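PDB 6X2Q: chitosanase from Gynuella sunshinyii YC6258, which probably hydrolyses chitosan and is seen here with glucosamine units bound in a pocket. Local coordinates for residues Glu124-Leu129 against Leu135-Leu140; Arg37-Gly42 against Glu88-Leu93; Gln220-Thr223 against Pro228-Ile231. All blocks are in the same frame, centred on the assembly; numbering follows the deposited sequence.

Three small contacts sample distant parts of one family 46 glycosidase chain. Contact 2 closes first along the sequence, then contact 1, then contact 3. Contact 2, apolar and close to the sugars, belongs to the three-stranded antiparallel sheet; its centre lies about 31 Å from that of contact 1 and about 36 Å from that of contact 3, across the centre of the chain from both. Contact 1 pairs helices 104-129 and 134-147 through leucine and alanine. Contact 3, its centre about 18 Å from that of contact 1, is a touch between the loop after helix 209-219 and strand 229-231. A probable hydrogen bond, Leu-135 N to Thr-223 O at 2.9 Å, ties helix 134-147 to that loop.

Contact 1 (Glu124-Leu129 against Leu135-Leu140); sequences ERAAEL and LTLLAL
Ala-126 and Leu-137 mark the nearest point of the two backbones, their CA atoms 6.4 Å apart, where two helical segments pass with their axes 9.9 Å from each other and their directions at 132°. So close an approach of CA atoms depends on the small methyl of Ala-126, which points toward the partner helix and meets two leucine branches. Leu-137 CD1 lies 3.7 Å from Ala-126 CB, brought there by the outer part of a side chain whose CB starts off along the flank. From the next turn of the same helix, Leu-140 CD1 reaches Ala-126 CB at 3.7 Å, so two leucines one turn apart close on the methyl from different directions. Leu-140, its CG anti to the carbonyl carbon (chi1 -64°), also meets Leu-129 tip to tip, the two CD1 atoms 4.1 Å apart. Ile-160 of helix 156-167 touches both, extending the buried apolar layer, and Arg-125 makes a salt bridge to Glu-149 of the glycan pocket. Helices 104-129 and 134-147, joined by a short link and running roughly antiparallel, form a helical hairpin in the largely apolar core.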
loop_
_atom_site.group_PDB
_atom_site.type_symbol
_atom_site.label_atom_id
_atom_site.label_comp_id
_atom_site.label_asym_id
_atom_site.label_seq_id
_atom_site.Cartn_x
_atom_site.Cartn_y
_atom_site.Cartn_z
ATOM N N GLU A 124 2.132 -5.566 -13.074
ATOM C CA GLU A 124 3.198 -5.606 -14.100
ATOM C C GLU A 124 4.423 -6.281 -13.478
ATOM O O GLU A 124 5.053 -7.041 -14.161
ATOM C CB GLU A 124 3.544 -4.220 -14.629
ATOM N N ARG A 125 4.718 -6.009 -12.211
ATOM C CA ARG A 125 5.827 -6.736 -11.600
ATOM C C ARG A 125 5.531 -8.229 -11.573
ATOM O O ARG A 125 6.377 -9.046 -11.944
ATOM C CB ARG A 125 6.108 -6.227 -10.194
ATOM C CG ARG A 125 6.539 -4.784 -10.131
ATOM C CD ARG A 125 7.952 -4.609 -10.612
ATOM N NE ARG A 125 8.320 -3.196 -10.625
ATOM C CZ ARG A 125 9.556 -2.739 -10.790
ATOM N NH1 ARG A 125 10.579 -3.574 -10.948
ATOM N NH2 ARG A 125 9.761 -1.434 -10.795
ATOM N N ALA A 126 4.322 -8.600 -11.142
ATOM C CA ALA A 126 3.964 -10.010 -11.080
ATOM C C ALA A 126 4.143 -10.676 -12.437
ATOM O O ALA A 126 4.711 -11.768 -12.527
ATOM C CB ALA A 126 2.525 -10.162 -10.579
ATOM N N ALA A 127 3.701 -10.006 -13.511
ATOM C CA ALA A 127 3.805 -10.591 -14.849
ATOM C C ALA A 127 5.260 -10.775 -15.265
ATOM O O ALA A 127 5.617 -11.810 -15.841
ATOM C CB ALA A 127 3.065 -9.724 -15.868
ATOM N N GLU A 128 6.112 -9.782 -14.985
ATOM C CA GLU A 128 7.540 -9.929 -15.255
ATOM C C GLU A 128 8.135 -11.100 -14.488
ATOM O O GLU A 128 9.006 -11.812 -15.004
ATOM C CB GLU A 128 8.275 -8.645 -14.899
ATOM C CG GLU A 128 8.107 -7.560 -15.939
ATOM C CD GLU A 128 8.320 -6.175 -15.369
ATOM O OE1 GLU A 128 7.468 -5.289 -15.631
ATOM O OE2 GLU A 128 9.331 -5.977 -14.660
ATOM N N LEU A 129 7.675 -11.318 -13.250
ATOM C CA LEU A 129 8.150 -12.448 -12.460
ATOM C C LEU A 129 7.593 -13.776 -12.951
ATOM O O LEU A 129 8.113 -14.835 -12.572
ATOM C CB LEU A 129 7.771 -12.271 -10.991
ATOM C CG LEU A 129 8.507 -11.193 -10.189
ATOM C CD1 LEU A 129 7.740 -10.910 -8.904
ATOM C CD2 LEU A 129 9.913 -11.653 -9.894
ATOM N N LEU A 135 -2.255 -15.202 -4.268
ATOM C CA LEU A 135 -1.623 -14.783 -3.016
ATOM C C LEU A 135 -0.349 -13.989 -3.284
ATOM O O LEU A 135 -0.086 -12.977 -2.619
ATOM C CB LEU A 135 -1.309 -16.009 -2.148
ATOM C CG LEU A 135 -0.561 -15.725 -0.844
ATOM C CD1 LEU A 135 -1.444 -14.897 0.060
ATOM C CD2 LEU A 135 -0.150 -17.001 -0.134
ATOM N N THR A 136 0.464 -14.437 -4.251
ATOM C CA THR A 136 1.649 -13.672 -4.641
ATOM C C THR A 136 1.277 -12.271 -5.138
ATOM O O THR A 136 1.970 -11.292 -4.834
ATOM C CB THR A 136 2.429 -14.442 -5.708
ATOM O OG1 THR A 136 2.605 -15.774 -5.257
ATOM C CG2 THR A 136 3.820 -13.847 -5.946
ATOM N N LEU A 137 0.183 -12.154 -5.903
ATOM C CA LEU A 137 -0.251 -10.842 -6.378
ATOM C C LEU A 137 -0.659 -9.953 -5.212
ATOM O O LEU A 137 -0.329 -8.759 -5.179
ATOM C CB LEU A 137 -1.413 -10.992 -7.370
ATOM C CG LEU A 137 -1.092 -11.281 -8.847
ATOM C CD1 LEU A 137 0.017 -12.307 -9.011
ATOM C CD2 LEU A 137 -2.346 -11.731 -9.621
ATOM N N LEU A 138 -1.381 -10.522 -4.250
ATOM C CA LEU A 138 -1.776 -9.766 -3.078
ATOM C C LEU A 138 -0.542 -9.291 -2.315
ATOM O O LEU A 138 -0.437 -8.112 -1.957
ATOM C CB LEU A 138 -2.678 -10.641 -2.208
ATOM C CG LEU A 138 -3.016 -10.068 -0.833
ATOM C CD1 LEU A 138 -3.823 -8.783 -0.975
ATOM C CD2 LEU A 138 -3.778 -11.096 -0.026
ATOM N N ALA A 139 0.433 -10.184 -2.131
ATOM C CA ALA A 139 1.645 -9.829 -1.399
ATOM C C ALA A 139 2.413 -8.728 -2.109
ATOM O O ALA A 139 2.945 -7.820 -1.462
ATOM C CB ALA A 139 2.531 -11.059 -1.223
ATOM N N LEU A 140 2.489 -8.788 -3.442
ATOM C CA LEU A 140 3.166 -7.703 -4.150
ATOM C C LEU A 140 2.384 -6.405 -4.056
ATOM O O LEU A 140 2.979 -5.321 -4.004
ATOM C CB LEU A 140 3.381 -8.071 -5.615
ATOM C CG LEU A 140 4.307 -9.263 -5.833
ATOM C CD1 LEU A 140 4.207 -9.743 -7.292
ATOM C CD2 LEU A 140 5.731 -8.925 -5.465
#

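Contact 2 (Arg37-Gly42 against Glu88-Leu93); sequences RGITAG and EGLQGL. With GCS (2-amino-2-deoxy-beta-D-glucopyranose), chain B; GCS (2-amino-2-deoxy-beta-D-glucopyranose), chain C.
Ile-39 against Leu-90 and Leu-93 is a purely apolar contact, made between the middle strand of the three-stranded sheet and the turn that leads into helix 93-100. The terminal methyl of Ile-39 does most of the touching: CD1 lies 3.9 Å from Leu-90 CB and 4.1 Å from Leu-93 CB. With its CG1 anti to the carbonyl carbon and the chain beyond extended (chi2 -167°), Ile-39 sends that methyl out from the strand, sliding past Leu-90 in the opposite direction. A type II turn from Leu-90 to Leu-93, closed by a hydrogen bond of 2.8 Å from Leu-93 N to Leu-90 O, presents both leucines to the one methyl. Gly-92, at positive phi, fills the third position of the turn and takes the N-cap position of the helix. Met-53 of helix 52-63 touches both Ile-39 and Leu-93, and Phe-72 packs on the two leucines.

Two residues earlier, Arg-37 meets the bound sugars. Its NE gives a weak hydrogen bond of 3.3 Å to O6 of the chain B glucosamine, which lies at the guanidinium edge in its plane, while C3 of the chain C glucosamine sits over one face. NH1 is also hydrogen-bonded to Thr-200. The chemistry implies a division of labour: hydrocarbon joins strand to turn, while Arg-37 extends away from that patch to engage the sugars.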
loop_
_atom_site.group_PDB
_atom_site.type_symbol
_atom_site.label_atom_id
_atom_site.label_comp_id
_atom_site.label_asym_id
_atom_site.label_seq_id
_atom_site.Cartn_x
_atom_site.Cartn_y
_atom_site.Cartn_z
ATOM N N ARG A 37 6.870 11.252 6.962
ATOM C CA ARG A 37 6.122 11.389 5.720
ATOM C C ARG A 37 5.086 12.505 5.777
ATOM O O ARG A 37 4.376 12.730 4.791
ATOM C CB ARG A 37 5.468 10.045 5.363
ATOM C CG ARG A 37 6.504 8.915 5.114
ATOM C CD ARG A 37 5.902 7.692 4.383
ATOM N NE ARG A 37 6.904 6.653 4.126
ATOM C CZ ARG A 37 7.231 5.689 4.994
ATOM N NH1 ARG A 37 6.629 5.635 6.177
ATOM N NH2 ARG A 37 8.158 4.782 4.689
ATOM N N GLY A 38 4.999 13.222 6.896
ATOM C CA GLY A 38 4.038 14.310 7.015
ATOM C C GLY A 38 2.657 13.787 7.326
ATOM O O GLY A 38 2.469 12.985 8.253
ATOM N N ILE A 39 1.680 14.238 6.549
ATOM C CA ILE A 39 0.310 13.759 6.660
ATOM C C ILE A 39 0.148 12.534 5.769
ATOM O O ILE A 39 0.530 12.558 4.589
ATOM C CB ILE A 39 -0.692 14.857 6.268
ATOM C CG1 ILE A 39 -0.401 16.134 7.053
ATOM C CG2 ILE A 39 -2.130 14.372 6.483
ATOM C CD1 ILE A 39 -1.495 17.181 6.982
ATOM N N THR A 40 -0.417 11.469 6.336
ATOM C CA THR A 40 -0.772 10.253 5.619
ATOM C C THR A 40 -2.284 10.202 5.486
ATOM O O THR A 40 -2.991 10.342 6.487
ATOM C CB THR A 40 -0.267 9.008 6.365
ATOM O OG1 THR A 40 1.162 8.974 6.311
ATOM C CG2 THR A 40 -0.836 7.719 5.746
ATOM N N ALA A 41 -2.782 9.989 4.264
ATOM C CA ALA A 41 -4.215 10.124 4.026
ATOM C C ALA A 41 -4.711 9.129 2.983
ATOM O O ALA A 41 -3.957 8.678 2.111
ATOM C CB ALA A 41 -4.579 11.553 3.577
ATOM N N GLY A 42 -6.002 8.806 3.083
ATOM C CA GLY A 42 -6.702 8.100 2.030
ATOM C C GLY A 42 -6.652 6.595 2.160
ATOM O O GLY A 42 -6.124 6.016 3.113
ATOM N N GLU A 88 3.931 21.950 8.019
ATOM C CA GLU A 88 3.661 23.379 7.937
ATOM C C GLU A 88 3.746 23.819 6.479
ATOM O O GLU A 88 4.666 23.415 5.755
ATOM C CB GLU A 88 4.659 24.180 8.794
ATOM N N GLY A 89 2.779 24.620 6.033
ATOM C CA GLY A 89 1.595 24.962 6.797
ATOM C C GLY A 89 0.409 24.230 6.195
ATOM O O GLY A 89 -0.283 24.723 5.311
ATOM N N LEU A 90 0.208 23.005 6.658
ATOM C CA LEU A 90 -0.913 22.189 6.234
ATOM C C LEU A 90 -2.028 22.214 7.256
ATOM O O LEU A 90 -2.872 21.313 7.265
ATOM C CB LEU A 90 -0.453 20.754 5.982
ATOM C CG LEU A 90 0.683 20.608 4.972
ATOM C CD1 LEU A 90 1.109 19.147 4.859
ATOM C CD2 LEU A 90 0.251 21.176 3.613
ATOM N N GLN A 91 -2.021 23.213 8.137
ATOM C CA GLN A 91 -3.033 23.302 9.176
ATOM C C GLN A 91 -4.411 23.317 8.530
ATOM O O GLN A 91 -4.670 24.095 7.608
ATOM C CB GLN A 91 -2.811 24.555 10.032
ATOM N N GLY A 92 -5.283 22.422 8.989
ATOM C CA GLY A 92 -6.600 22.280 8.428
ATOM C C GLY A 92 -6.715 21.261 7.309
ATOM O O GLY A 92 -7.835 20.855 6.986
ATOM N N LEU A 93 -5.591 20.839 6.715
ATOM C CA LEU A 93 -5.637 19.834 5.651
ATOM C C LEU A 93 -6.313 18.539 6.086
ATOM O O LEU A 93 -7.204 18.071 5.358
ATOM C CB LEU A 93 -4.226 19.573 5.105
ATOM C CG LEU A 93 -4.148 18.571 3.951
ATOM C CD1 LEU A 93 -5.230 18.881 2.980
ATOM C CD2 LEU A 93 -2.808 18.603 3.238
HETATM C C1 GCS B . 3.933 5.053 1.220
HETATM C C2 GCS B . 3.742 6.143 0.185
HETATM C C3 GCS B . 4.558 5.812 -1.031
HETATM C C4 GCS B . 6.037 5.691 -0.699
HETATM C C5 GCS B . 6.096 4.874 0.595
HETATM C C6 GCS B . 7.449 4.715 1.234
HETATM N N2 GCS B . 2.389 6.407 -0.147
HETATM O O1 GCS B . 3.245 5.191 2.462
HETATM O O3 GCS B . 4.364 6.847 -1.908
HETATM O O4 GCS B . 6.699 5.582 -1.660
HETATM O O5 GCS B . 5.224 5.329 1.598
HETATM O O6 GCS B . 8.218 5.869 1.178
HETATM C C1 GCS C . 2.343 4.803 6.117
HETATM C C2 GCS C . 3.762 4.007 6.103
HETATM C C3 GCS C . 4.123 4.111 4.540
HETATM C C4 GCS C . 2.972 3.919 3.492
HETATM C C5 GCS C . 1.490 4.276 3.694
HETATM C C6 GCS C . 0.823 3.373 3.107
HETATM N N2 GCS C . 4.708 4.512 6.923
HETATM O O1 GCS C . 1.943 4.581 7.408
HETATM O O3 GCS C . 4.896 2.904 4.368
HETATM O O5 GCS C . 1.415 4.402 5.173
HETATM O O6 GCS C . -0.503 3.271 3.653
#

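Contact 3 (Gln220-Thr223 against Pro228-Ile231); sequences QGNT and PIRI
Asn-222 carries its CG anti to the backbone N (chi1 -166°), which swings the amide out toward Ile-229, while Ile-229 holds CG1 anti to its own carbonyl carbon (chi1 -66°), which lays that branch beside the amide. The two meet at a single point, where Asn-222 ND2 is 3.8 Å from Ile-229 CG1. The side chains cross obliquely, and the contact is one of van der Waals touch, with no hydrogen bond between the segments. Pro-228 O is the nearest polar atom opposite, but at 4.4 Å from Asn-222 ND2 it is too far to bind it.

The polar end of Asn-222 is engaged within the loop instead. Its OD1 accepts a hydrogen bond from the backbone N of His-226 and a weak one from that of Leu-225, so one carbonyl oxygen gathers two amides of the link between the segments. ND2 too has a hydrogen-bond partner close by in the chain, and its touch on the isoleucine is additional. The amide is thereby held in place.

The backbone prepares this position. Gly-221, at positive phi, is the C-prime residue of a Schellman motif that ends helix 209-219, with Asn-222 N directed to Leu-217 O and Gly-221 N to Leu-218 O. Asn-222 is then the centre of an inverse gamma turn, with a weak bond of 3.0 Å from Thr-223 N to Gly-221 O. A cis peptide precedes Pro-228, where the loop turns into the strand.

Strand 229-231 pairs antiparallel with strand 238-240 through backbone bonds of Ile-229 with Leu-240 and of Ile-231 with Phe-238. Ile-229 and Ile-231 pack on helix 5-20, and Lys-216 bonds to Arg-230 O, tying this two-stranded sheet back to helix 209-219.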
loop_
_atom_site.group_PDB
_atom_site.type_symbol
_atom_site.label_atom_id
_atom_site.label_comp_id
_atom_site.label_asym_id
_atom_site.label_seq_id
_atom_site.Cartn_x
_atom_site.Cartn_y
_atom_site.Cartn_z
ATOM N N GLN A 220 -1.087 -22.292 4.978
ATOM C CA GLN A 220 -2.324 -23.053 4.923
ATOM C C GLN A 220 -2.726 -23.427 3.502
ATOM O O GLN A 220 -3.813 -23.978 3.300
ATOM C CB GLN A 220 -3.447 -22.270 5.591
ATOM C CG GLN A 220 -3.212 -22.047 7.061
ATOM C CD GLN A 220 -4.246 -21.139 7.659
ATOM O OE1 GLN A 220 -4.822 -20.299 6.964
ATOM N NE2 GLN A 220 -4.491 -21.290 8.951
ATOM N N GLY A 221 -1.880 -23.141 2.518
ATOM C CA GLY A 221 -2.187 -23.508 1.155
ATOM C C GLY A 221 -3.244 -22.665 0.474
ATOM O O GLY A 221 -3.709 -23.042 -0.606
ATOM N N ASN A 222 -3.638 -21.529 1.056
ATOM C CA ASN A 222 -4.598 -20.651 0.392
ATOM C C ASN A 222 -3.866 -19.654 -0.509
ATOM O O ASN A 222 -3.878 -18.444 -0.302
ATOM C CB ASN A 222 -5.485 -19.957 1.414
ATOM C CG ASN A 222 -6.706 -19.310 0.772
ATOM O OD1 ASN A 222 -6.742 -19.127 -0.447
ATOM N ND2 ASN A 222 -7.700 -18.945 1.583
ATOM N N THR A 223 -3.213 -20.205 -1.536
ATOM C CA THR A 223 -2.488 -19.418 -2.522
ATOM C C THR A 223 -3.393 -18.851 -3.613
ATOM O O THR A 223 -2.929 -18.050 -4.434
ATOM C CB THR A 223 -1.413 -20.276 -3.177
ATOM O OG1 THR A 223 -2.057 -21.350 -3.874
ATOM C CG2 THR A 223 -0.444 -20.842 -2.121
ATOM N N PRO A 228 -13.806 -19.091 2.614
ATOM C CA PRO A 228 -13.678 -17.844 3.382
ATOM C C PRO A 228 -12.229 -17.583 3.769
ATOM O O PRO A 228 -11.454 -18.533 3.922
ATOM C CB PRO A 228 -14.538 -18.100 4.615
ATOM C CG PRO A 228 -14.393 -19.574 4.837
ATOM C CD PRO A 228 -14.277 -20.205 3.456
ATOM N N ILE A 229 -11.855 -16.311 3.889
ATOM C CA ILE A 229 -10.523 -15.928 4.335
ATOM C C ILE A 229 -10.647 -15.323 5.722
ATOM O O ILE A 229 -11.442 -14.399 5.938
ATOM C CB ILE A 229 -9.844 -14.956 3.359
ATOM C CG1 ILE A 229 -9.583 -15.659 2.026
ATOM C CG2 ILE A 229 -8.525 -14.455 3.947
ATOM C CD1 ILE A 229 -8.772 -14.833 1.033
ATOM N N ARG A 230 -9.877 -15.862 6.661
ATOM C CA ARG A 230 -9.815 -15.358 8.025
ATOM C C ARG A 230 -8.582 -14.472 8.157
ATOM O O ARG A 230 -7.460 -14.923 7.899
ATOM C CB ARG A 230 -9.773 -16.515 9.027
ATOM C CG ARG A 230 -9.777 -16.085 10.489
ATOM C CD ARG A 230 -8.877 -16.999 11.338
ATOM N NE ARG A 230 -9.531 -17.403 12.580
ATOM C CZ ARG A 230 -9.204 -16.946 13.786
ATOM N NH1 ARG A 230 -8.215 -16.066 13.931
ATOM N NH2 ARG A 230 -9.873 -17.371 14.849
ATOM N N ILE A 231 -8.795 -13.210 8.521
ATOM C CA ILE A 231 -7.722 -12.279 8.848
ATOM C C ILE A 231 -7.924 -11.814 10.283
ATOM O O ILE A 231 -9.013 -11.352 10.637
ATOM C CB ILE A 231 -7.702 -11.072 7.890
ATOM C CG1 ILE A 231 -7.538 -11.531 6.438
ATOM C CG2 ILE A 231 -6.567 -10.139 8.261
ATOM C CD1 ILE A 231 -6.169 -12.175 6.153
#